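Local coordinates for protein export chaperone SatS (Mycobacterium tuberculosis H37Rv, PDB 6DNM) that acts as a chaperone for the SecA2 protein export pathway, probably by binding exported proteins before they leave the cytoplasm, at residues R40-R46 with D129-E135; Y62-E66 with I80-T85; V98-L104 with Q119-E125. All blocks are in the same frame, centred on the assembly; numbering follows the deposited sequence.

Interaction 1: R40-R46 with D129-E135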
loop_
_atom_site.group_PDB
_atom_site.type_symbol
_atom_site.label_atom_id
_atom_site.label_comp_id
_atom_site.label_asym_id
_atom_site.label_seq_id
_atom_site.Cartn_x
_atom_site.Cartn_y
_atom_site.Cartn_z
ATOM N N ARG A 40 -13.124 4.028 4.349
ATOM C CA ARG A 40 -12.201 4.713 3.462
ATOM C C ARG A 40 -10.785 4.634 4.015
ATOM O O ARG A 40 -10.565 4.832 5.216
ATOM C CB ARG A 40 -12.603 6.181 3.287
ATOM C CG ARG A 40 -13.931 6.343 2.557
ATOM C CD ARG A 40 -14.398 7.782 2.531
ATOM N NE ARG A 40 -13.304 8.724 2.744
ATOM C CZ ARG A 40 -13.238 9.925 2.179
ATOM N NH1 ARG A 40 -14.204 10.331 1.364
ATOM N NH2 ARG A 40 -12.206 10.721 2.428
ATOM N N PRO A 41 -9.804 4.340 3.171
ATOM C CA PRO A 41 -8.423 4.257 3.655
ATOM C C PRO A 41 -7.855 5.638 3.925
ATOM O O PRO A 41 -8.022 6.567 3.131
ATOM C CB PRO A 41 -7.682 3.577 2.501
ATOM C CG PRO A 41 -8.487 3.929 1.290
ATOM C CD PRO A 41 -9.920 4.052 1.731
ATOM N N ILE A 42 -7.171 5.765 5.056
ATOM C CA ILE A 42 -6.408 6.967 5.379
ATOM C C ILE A 42 -4.980 6.538 5.686
ATOM O O ILE A 42 -4.760 5.644 6.513
ATOM C CB ILE A 42 -6.994 7.771 6.561
ATOM C CG1 ILE A 42 -8.507 7.978 6.413
ATOM C CG2 ILE A 42 -6.299 9.116 6.661
ATOM C CD1 ILE A 42 -9.112 8.849 7.501
ATOM N N PHE A 43 -4.015 7.160 5.017
ATOM C CA PHE A 43 -2.608 6.862 5.241
ATOM C C PHE A 43 -1.964 7.978 6.051
ATOM O O PHE A 43 -2.480 9.092 6.150
ATOM C CB PHE A 43 -1.851 6.745 3.913
ATOM C CG PHE A 43 -2.195 5.524 3.103
ATOM C CD1 PHE A 43 -1.381 4.402 3.133
ATOM C CD2 PHE A 43 -3.296 5.520 2.258
ATOM C CE1 PHE A 43 -1.677 3.296 2.366
ATOM C CE2 PHE A 43 -3.592 4.407 1.483
ATOM C CZ PHE A 43 -2.781 3.297 1.538
ATOM N N LEU A 44 -0.818 7.662 6.636
ATOM C CA LEU A 44 0.059 8.684 7.182
ATOM C C LEU A 44 0.530 9.548 6.021
ATOM O O LEU A 44 1.354 9.121 5.210
ATOM C CB LEU A 44 1.231 8.008 7.886
ATOM C CG LEU A 44 2.244 8.928 8.550
ATOM C CD1 LEU A 44 1.585 9.666 9.731
ATOM C CD2 LEU A 44 3.469 8.126 9.008
ATOM N N GLY A 45 -0.018 10.747 5.910
ATOM C CA GLY A 45 0.245 11.581 4.755
ATOM C C GLY A 45 -0.625 12.812 4.804
ATOM O O GLY A 45 -1.360 13.045 5.767
ATOM N N ARG A 46 -0.528 13.602 3.737
ATOM C CA ARG A 46 -1.324 14.814 3.618
ATOM C C ARG A 46 -1.520 15.115 2.143
ATOM O O ARG A 46 -0.683 14.756 1.311
ATOM C CB ARG A 46 -0.636 16.010 4.294
ATOM C CG ARG A 46 0.762 16.286 3.743
ATOM C CD ARG A 46 1.648 17.036 4.736
ATOM N NE ARG A 46 2.885 17.507 4.116
ATOM C CZ ARG A 46 4.050 16.867 4.177
ATOM N NH1 ARG A 46 5.120 17.376 3.581
ATOM N NH2 ARG A 46 4.149 15.719 4.835
ATOM N N ASP A 129 -6.451 1.085 -2.377
ATOM C CA ASP A 129 -6.397 1.972 -1.217
ATOM C C ASP A 129 -5.682 3.274 -1.555
ATOM O O ASP A 129 -6.115 4.351 -1.136
ATOM C CB ASP A 129 -5.679 1.277 -0.061
ATOM C CG ASP A 129 -6.561 0.296 0.689
ATOM O OD1 ASP A 129 -7.777 0.239 0.432
ATOM O OD2 ASP A 129 -6.019 -0.418 1.557
ATOM N N ILE A 130 -4.578 3.199 -2.304
ATOM C CA ILE A 130 -3.860 4.417 -2.682
ATOM C C ILE A 130 -4.720 5.278 -3.591
ATOM O O ILE A 130 -4.782 6.503 -3.436
ATOM C CB ILE A 130 -2.514 4.073 -3.348
ATOM C CG1 ILE A 130 -1.565 3.420 -2.346
ATOM C CG2 ILE A 130 -1.878 5.324 -3.963
ATOM C CD1 ILE A 130 -0.208 3.095 -2.959
ATOM N N GLY A 131 -5.388 4.659 -4.566
ATOM C CA GLY A 131 -6.269 5.422 -5.432
ATOM C C GLY A 131 -7.383 6.105 -4.665
ATOM O O GLY A 131 -7.693 7.275 -4.907
ATOM N N ASP A 132 -7.985 5.392 -3.709
ATOM C CA ASP A 132 -9.063 5.982 -2.925
ATOM C C ASP A 132 -8.544 7.131 -2.067
ATOM O O ASP A 132 -9.155 8.205 -2.014
ATOM C CB ASP A 132 -9.709 4.913 -2.041
ATOM C CG ASP A 132 -10.490 3.874 -2.836
ATOM O OD1 ASP A 132 -10.619 4.006 -4.074
ATOM O OD2 ASP A 132 -10.977 2.908 -2.212
ATOM N N TYR A 133 -7.412 6.921 -1.395
ATOM C CA TYR A 133 -6.853 7.951 -0.523
ATOM C C TYR A 133 -6.431 9.181 -1.318
ATOM O O TYR A 133 -6.606 10.316 -0.861
ATOM C CB TYR A 133 -5.658 7.381 0.245
ATOM C CG TYR A 133 -4.898 8.431 1.034
ATOM C CD1 TYR A 133 -5.463 9.031 2.154
ATOM C CD2 TYR A 133 -3.629 8.836 0.643
ATOM C CE1 TYR A 133 -4.768 9.995 2.873
ATOM C CE2 TYR A 133 -2.923 9.786 1.358
ATOM C CZ TYR A 133 -3.502 10.371 2.470
ATOM O OH TYR A 133 -2.794 11.321 3.176
ATOM N N SER A 134 -5.874 8.976 -2.510
ATOM C CA SER A 134 -5.412 10.089 -3.326
ATOM C C SER A 134 -6.549 10.828 -4.015
ATOM O O SER A 134 -6.307 11.884 -4.610
ATOM C CB SER A 134 -4.433 9.591 -4.390
ATOM O OG SER A 134 -5.098 8.800 -5.360
ATOM N N GLU A 135 -7.772 10.295 -3.959
ATOM C CA GLU A 135 -8.934 10.895 -4.618
ATOM C C GLU A 135 -8.721 11.048 -6.121
ATOM O O GLU A 135 -9.246 11.969 -6.748
ATOM C CB GLU A 135 -9.358 12.213 -3.958
ATOM C CG GLU A 135 -9.747 12.045 -2.501
ATOM C CD GLU A 135 -10.248 13.332 -1.885
ATOM O OE1 GLU A 135 -10.965 13.265 -0.864
ATOM O OE2 GLU A 135 -9.929 14.411 -2.428
#

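Interaction 2: Y62-E66 with I80-T85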
loop_
_atom_site.group_PDB
_atom_site.type_symbol
_atom_site.label_atom_id
_atom_site.label_comp_id
_atom_site.label_asym_id
_atom_site.label_seq_id
_atom_site.Cartn_x
_atom_site.Cartn_y
_atom_site.Cartn_z
ATOM N N TYR A 62 9.842 10.017 13.216
ATOM C CA TYR A 62 8.830 10.941 12.727
ATOM C C TYR A 62 7.635 10.989 13.670
ATOM O O TYR A 62 7.126 12.073 13.987
ATOM C CB TYR A 62 8.401 10.498 11.328
ATOM C CG TYR A 62 7.322 11.350 10.702
ATOM C CD1 TYR A 62 7.646 12.463 9.937
ATOM C CD2 TYR A 62 5.975 11.028 10.860
ATOM C CE1 TYR A 62 6.659 13.241 9.356
ATOM C CE2 TYR A 62 4.980 11.804 10.292
ATOM C CZ TYR A 62 5.325 12.909 9.536
ATOM O OH TYR A 62 4.332 13.682 8.965
ATOM N N LEU A 63 7.191 9.824 14.150
ATOM C CA LEU A 63 6.010 9.749 15.002
ATOM C C LEU A 63 6.239 10.348 16.384
ATOM O O LEU A 63 5.266 10.624 17.090
ATOM C CB LEU A 63 5.536 8.297 15.118
ATOM C CG LEU A 63 5.046 7.660 13.818
ATOM C CD1 LEU A 63 4.935 6.145 13.970
ATOM C CD2 LEU A 63 3.714 8.277 13.411
ATOM N N ALA A 64 7.496 10.562 16.780
ATOM C CA ALA A 64 7.792 11.240 18.039
ATOM C C ALA A 64 7.568 12.741 17.960
ATOM O O ALA A 64 7.467 13.393 19.006
ATOM C CB ALA A 64 9.242 10.989 18.452
ATOM N N ASP A 65 7.509 13.302 16.758
ATOM C CA ASP A 65 7.380 14.740 16.591
ATOM C C ASP A 65 5.917 15.123 16.437
ATOM O O ASP A 65 5.089 14.330 15.982
ATOM C CB ASP A 65 8.152 15.203 15.355
ATOM C CG ASP A 65 9.645 15.208 15.570
ATOM O OD1 ASP A 65 10.064 15.356 16.734
ATOM O OD2 ASP A 65 10.399 15.069 14.585
ATOM N N GLU A 66 5.603 16.353 16.834
ATOM C CA GLU A 66 4.279 16.905 16.589
ATOM C C GLU A 66 4.089 17.095 15.093
ATOM O O GLU A 66 4.979 17.602 14.403
ATOM C CB GLU A 66 4.140 18.252 17.290
ATOM C CG GLU A 66 2.721 18.604 17.689
ATOM C CD GLU A 66 2.278 17.882 18.945
ATOM O OE1 GLU A 66 1.871 16.704 18.844
ATOM O OE2 GLU A 66 2.340 18.494 20.032
ATOM N N ILE A 80 0.001 6.543 19.741
ATOM C CA ILE A 80 1.187 6.279 18.930
ATOM C C ILE A 80 2.290 7.275 19.254
ATOM O O ILE A 80 3.444 6.892 19.484
ATOM C CB ILE A 80 0.833 6.287 17.433
ATOM C CG1 ILE A 80 -0.174 5.174 17.121
ATOM C CG2 ILE A 80 2.109 6.169 16.591
ATOM C CD1 ILE A 80 -0.838 5.299 15.769
ATOM N N ARG A 81 1.952 8.566 19.267
ATOM C CA ARG A 81 2.955 9.594 19.522
ATOM C C ARG A 81 3.563 9.433 20.907
ATOM O O ARG A 81 4.785 9.544 21.073
ATOM C CB ARG A 81 2.326 10.980 19.356
ATOM C CG ARG A 81 3.287 12.127 19.637
ATOM C CD ARG A 81 2.698 13.466 19.230
ATOM N NE ARG A 81 1.494 13.785 19.992
ATOM C CZ ARG A 81 1.483 14.547 21.081
ATOM N NH1 ARG A 81 2.613 15.064 21.543
ATOM N NH2 ARG A 81 0.341 14.787 21.710
ATOM N N THR A 82 2.724 9.152 21.911
ATOM C CA THR A 82 3.210 8.959 23.275
ATOM C C THR A 82 4.092 7.719 23.384
ATOM O O THR A 82 5.089 7.722 24.112
ATOM C CB THR A 82 2.022 8.861 24.241
ATOM O OG1 THR A 82 1.216 10.041 24.136
ATOM C CG2 THR A 82 2.506 8.730 25.665
ATOM N N ALA A 83 3.746 6.648 22.670
ATOM C CA ALA A 83 4.626 5.483 22.656
ATOM C C ALA A 83 5.968 5.825 22.023
ATOM O O ALA A 83 7.020 5.376 22.498
ATOM C CB ALA A 83 3.956 4.318 21.925
ATOM N N ALA A 84 5.949 6.591 20.928
ATOM C CA ALA A 84 7.197 7.017 20.303
ATOM C C ALA A 84 8.056 7.819 21.274
ATOM O O ALA A 84 9.263 7.574 21.402
ATOM C CB ALA A 84 6.900 7.829 19.042
ATOM N N THR A 85 7.452 8.785 21.971
ATOM C CA THR A 85 8.241 9.602 22.891
ATOM C C THR A 85 8.617 8.838 24.157
ATOM O O THR A 85 9.644 9.144 24.775
ATOM C CB THR A 85 7.544 10.939 23.189
ATOM O OG1 THR A 85 6.242 10.709 23.739
ATOM C CG2 THR A 85 7.404 11.760 21.903
#

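Interaction 3: V98-L104 with Q119-E125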
loop_
_atom_site.group_PDB
_atom_site.type_symbol
_atom_site.label_atom_id
_atom_site.label_comp_id
_atom_site.label_asym_id
_atom_site.label_seq_id
_atom_site.Cartn_x
_atom_site.Cartn_y
_atom_site.Cartn_z
ATOM N N VAL A 98 2.048 -6.774 4.038
ATOM C CA VAL A 98 3.245 -6.745 3.207
ATOM C C VAL A 98 2.795 -6.668 1.752
ATOM O O VAL A 98 2.112 -7.569 1.254
ATOM C CB VAL A 98 4.113 -7.986 3.471
ATOM C CG1 VAL A 98 5.215 -8.110 2.440
ATOM C CG2 VAL A 98 4.697 -7.921 4.876
ATOM N N TYR A 99 3.169 -5.594 1.066
ATOM C CA TYR A 99 2.727 -5.332 -0.294
ATOM C C TYR A 99 3.937 -5.232 -1.208
ATOM O O TYR A 99 4.828 -4.418 -0.970
ATOM C CB TYR A 99 1.959 -4.016 -0.329
ATOM C CG TYR A 99 0.704 -4.026 0.501
ATOM C CD1 TYR A 99 -0.420 -4.723 0.082
ATOM C CD2 TYR A 99 0.641 -3.352 1.719
ATOM C CE1 TYR A 99 -1.585 -4.733 0.835
ATOM C CE2 TYR A 99 -0.524 -3.355 2.481
ATOM C CZ TYR A 99 -1.634 -4.050 2.028
ATOM O OH TYR A 99 -2.795 -4.060 2.774
ATOM N N VAL A 100 3.970 -6.040 -2.260
ATOM C CA VAL A 100 5.155 -6.160 -3.106
ATOM C C VAL A 100 4.764 -5.809 -4.532
ATOM O O VAL A 100 4.020 -6.556 -5.183
ATOM C CB VAL A 100 5.771 -7.570 -3.039
ATOM C CG1 VAL A 100 7.037 -7.652 -3.894
ATOM C CG2 VAL A 100 6.067 -7.944 -1.603
ATOM N N LEU A 101 5.283 -4.687 -5.031
ATOM C CA LEU A 101 5.154 -4.346 -6.444
ATOM C C LEU A 101 6.299 -4.892 -7.287
ATOM O O LEU A 101 6.144 -5.016 -8.512
ATOM C CB LEU A 101 5.068 -2.825 -6.623
ATOM C CG LEU A 101 3.943 -2.135 -5.857
ATOM C CD1 LEU A 101 3.869 -0.659 -6.228
ATOM C CD2 LEU A 101 2.592 -2.817 -6.074
ATOM N N SER A 102 7.418 -5.239 -6.646
ATOM C CA SER A 102 8.631 -5.704 -7.317
ATOM C C SER A 102 8.359 -6.855 -8.275
ATOM O O SER A 102 7.721 -7.844 -7.914
ATOM C CB SER A 102 9.606 -6.190 -6.250
ATOM O OG SER A 102 9.638 -5.287 -5.170
ATOM N N GLY A 103 8.898 -6.735 -9.489
ATOM C CA GLY A 103 8.838 -7.783 -10.474
ATOM C C GLY A 103 7.566 -7.865 -11.290
ATOM O O GLY A 103 7.566 -8.529 -12.332
ATOM N N LEU A 104 6.472 -7.226 -10.859
ATOM C CA LEU A 104 5.217 -7.385 -11.586
ATOM C C LEU A 104 5.342 -6.897 -13.024
ATOM O O LEU A 104 4.789 -7.510 -13.943
ATOM C CB LEU A 104 4.083 -6.654 -10.869
ATOM C CG LEU A 104 3.601 -7.287 -9.559
ATOM C CD1 LEU A 104 2.585 -6.387 -8.885
ATOM C CD2 LEU A 104 3.025 -8.677 -9.794
ATOM N N GLN A 119 0.727 -12.499 -4.713
ATOM C CA GLN A 119 1.393 -11.204 -4.805
ATOM C C GLN A 119 0.482 -10.167 -5.448
ATOM O O GLN A 119 0.343 -9.042 -4.949
ATOM C CB GLN A 119 2.680 -11.327 -5.615
ATOM C CG GLN A 119 3.389 -9.986 -5.719
ATOM C CD GLN A 119 4.600 -10.008 -6.602
ATOM O OE1 GLN A 119 4.998 -11.060 -7.103
ATOM N NE2 GLN A 119 5.212 -8.842 -6.788
ATOM N N LEU A 120 -0.131 -10.520 -6.568
ATOM C CA LEU A 120 -0.999 -9.586 -7.255
ATOM C C LEU A 120 -2.220 -9.206 -6.434
ATOM O O LEU A 120 -2.622 -8.084 -6.433
ATOM C CB LEU A 120 -1.397 -10.129 -8.625
ATOM C CG LEU A 120 -2.237 -9.184 -9.476
ATOM C CD1 LEU A 120 -1.481 -7.911 -9.796
ATOM C CD2 LEU A 120 -2.749 -9.840 -10.747
ATOM N N ASP A 121 -2.789 -10.164 -5.727
ATOM C CA ASP A 121 -3.947 -9.884 -4.913
ATOM C C ASP A 121 -3.658 -8.838 -3.859
ATOM O O ASP A 121 -4.406 -7.903 -3.709
ATOM C CB ASP A 121 -4.529 -11.132 -4.280
ATOM C CG ASP A 121 -5.949 -10.902 -3.862
ATOM O OD1 ASP A 121 -6.205 -10.539 -2.745
ATOM O OD2 ASP A 121 -6.830 -11.004 -4.734
ATOM N N LEU A 122 -2.562 -9.034 -3.142
ATOM C CA LEU A 122 -2.126 -8.029 -2.176
ATOM C C LEU A 122 -1.821 -6.695 -2.852
ATOM O O LEU A 122 -2.216 -5.634 -2.352
ATOM C CB LEU A 122 -0.907 -8.550 -1.413
ATOM C CG LEU A 122 -1.230 -9.561 -0.315
ATOM C CD1 LEU A 122 -0.001 -10.413 -0.007
ATOM C CD2 LEU A 122 -1.729 -8.844 0.927
ATOM N N ALA A 123 -1.134 -6.722 -3.999
ATOM C CA ALA A 123 -0.774 -5.471 -4.672
ATOM C C ALA A 123 -2.008 -4.670 -5.074
ATOM O O ALA A 123 -2.033 -3.442 -4.933
ATOM C CB ALA A 123 0.085 -5.754 -5.906
ATOM N N VAL A 124 -3.034 -5.343 -5.594
ATOM C CA VAL A 124 -4.252 -4.651 -5.999
ATOM C C VAL A 124 -4.966 -4.062 -4.791
ATOM O O VAL A 124 -5.516 -2.961 -4.864
ATOM C CB VAL A 124 -5.149 -5.597 -6.818
ATOM C CG1 VAL A 124 -6.536 -5.000 -7.021
ATOM C CG2 VAL A 124 -4.495 -5.876 -8.158
ATOM N N GLU A 125 -4.953 -4.771 -3.659
ATOM C CA GLU A 125 -5.501 -4.216 -2.426
ATOM C C GLU A 125 -4.840 -2.881 -2.083
ATOM O O GLU A 125 -5.525 -1.885 -1.827
ATOM C CB GLU A 125 -5.323 -5.232 -1.300
ATOM C CG GLU A 125 -5.739 -4.745 0.062
ATOM C CD GLU A 125 -5.552 -5.816 1.116
ATOM O OE1 GLU A 125 -6.216 -6.873 1.020
ATOM O OE2 GLU A 125 -4.741 -5.601 2.037
HETATM O O HOH W 1 2.103 -7.913 -3.093
#

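Interaction 1: R40-R46 with D129-E135
Phe43 and Tyr133 make the aromatic pair at the middle of this contact, where the face of strand 40-43 that carries Pro41 and Phe43 meets the last turns of helix 117-134. The rings form an offset edge-to-face stack, with centroids 5.3 Å apart and planes at 62°; the edge of Phe43 is turned toward the face of Tyr133, and Phe43 CD2 comes 3.5 Å from Tyr133 CG. Phe43 also uses its own CB for a CH-pi contact, 4.2 Å from the centroid of the Tyr133 ring and almost on its normal. The same face of Tyr133 receives the backbone N of Phe43, so the ring lies flat along the strand. It reaches there because its CG stands anti to the backbone N (chi1 172°), which sends the ring across the strand toward Gly45.

Van der Waals packing continues around the pair. Pro41 sets CG against Asp132 CB at 3.7 Å and makes a carbon-to-carbonyl contact with Asp129 O, while Phe43 CZ meets Ile130 CG1 at 4.1 Å. The short axes of strand 40-43 and helix 129-134 cross at -83°, nearly perpendicular, an alpha/beta packing in which an outermost strand of the mixed four-stranded sheet is covered by the C-terminal end of the long helix 117-134. That helix ends in a Schellman motif, with Glu135 at positive phi.

No hydrogen bond joins the two segments. Tyr133 OH sits 3.1 Å from Gly45 C, where the glycine leaves room for it, and is hydrogen-bonded to Asp70. The carboxylate of Asp129, resting beside Pro41, is held by Tyr36 of strand 29-37. At the solvent-exposed margin, Arg40 NH2 and Glu135 OE1 are 4.3 Å apart, an attraction of opposite charges too long for a salt bridge.

Interaction 2: Y62-E66 with I80-T85
Ala84 presses its methyl group against the backbone where helix 56-63 gives way to a loop: its CB lies 3.6 Å from Ala64 N and touches Ala64 CB at 4.0 Å. Because only methyl groups lie between them, the backbones come close, and the CA atoms of Ala64 and Ala84 are only 4.8 Å apart. Beside this point Thr85 brings its CG2 to 3.3 Å from Ala64 O, and Arg81 CA approaches Leu63 O at 3.5 Å in a CA-H...O contact. On the buried side Leu63 reaches past Ala84 with its branched end, placing CD1 3.9 Å from Ile80 CG2.

The charged pair lies toward the outer margin. Glu66 OE1 stands over one face of the Arg81 guanidinium, displaced toward the rim, 3.1 Å from Arg81 CZ and 3.2 Å from Arg81 NE. The carboxylate and guanidinium planes are turned 61° from each other, and no N-H points at the oxygen. Both chains fold to make this meeting: Glu66 bends at chi2 (78°), and Arg81, extended through its first two torsions, turns at chi3 (63°) to lay its flat end beneath the acid.

A next shell surrounds these groups. Arg81 NH2 makes a salt bridge with Asp78, one turn earlier in helix 77-86, so the guanidinium has acids from two parts of the chain. Leu63 also packs on Leu89, while Ile80 rests on Phe12 and Trp13 of helix 12-16, extending the apolar side of the junction between the end of helix 56-63 and helix 77-86 into a small cluster. Because Glu66 OE1 sits over the guanidinium face, the bridge rests on charge without a directed N-H bond, and its geometry is probably less strictly set than that of an in-plane pair, whereas the closeness of the backbones rests on the alanine contact.

Interaction 3: V98-L104 with Q119-E125
Gln119 reaches from the long helix to the carbonyls of Val100 and Ser102, in the turn that follows strand 98-100. CB leaves the helix toward the strand, and the chain then runs fully extended, with CG anti to the backbone N. CG passes 3.5 Å from Val100 O. CD faces Leu104 CD2 at 3.8 Å, and OE1 stays near that same methyl. At the tip, NE2 donates two hydrogen bonds: to Val100 O at 3.0 Å, nearly straight at 169° but from above the carbonyl plane, and to Ser102 O at 2.9 Å, more bent at 150°. Both acceptors lie close to the amide plane, so the two bonds hold the flat group against rotation.

The carbonyls it grips bracket Leu101, where a type II turn runs on to Leu104 and Gly103 serves as N-cap of helix 104-110. The strand, an outermost one of the mixed four-stranded sheet, runs parallel to strand 19-24 and crosses helix 119-125 at -102°.

Elsewhere Ala123 CB fits between Leu101 CD2 and Leu104 CD1, 3.9 Å from each. A water accepts from Val100 N and donates to Gln119 O. Tyr99 lies edge-on to the helix, and its OH donates to Glu125 OE2 at 2.6 Å, using the anti lone pair of that oxygen.

How the interactions relate
Interactions 1 and 3 use the same helix, 117-134, at consecutive places: its residues 119-125 cross strand 98-100 and its last turns cross strand 40-43. These are the two outermost strands of the mixed four-stranded sheet, so one helix spans the sheet from edge to edge, with contact centres about 17 Å apart. Interaction 2 lies farther out, its centre about 21 Å from that of interaction 1 and 29 Å from that of interaction 3, yet Leu44 packs on Tyr62 to join it to the first. Along the chain, interactions 2 and 3 follow in series, so the long loop that interaction 1 closes carries both a local helix junction and the other edge of the sheet.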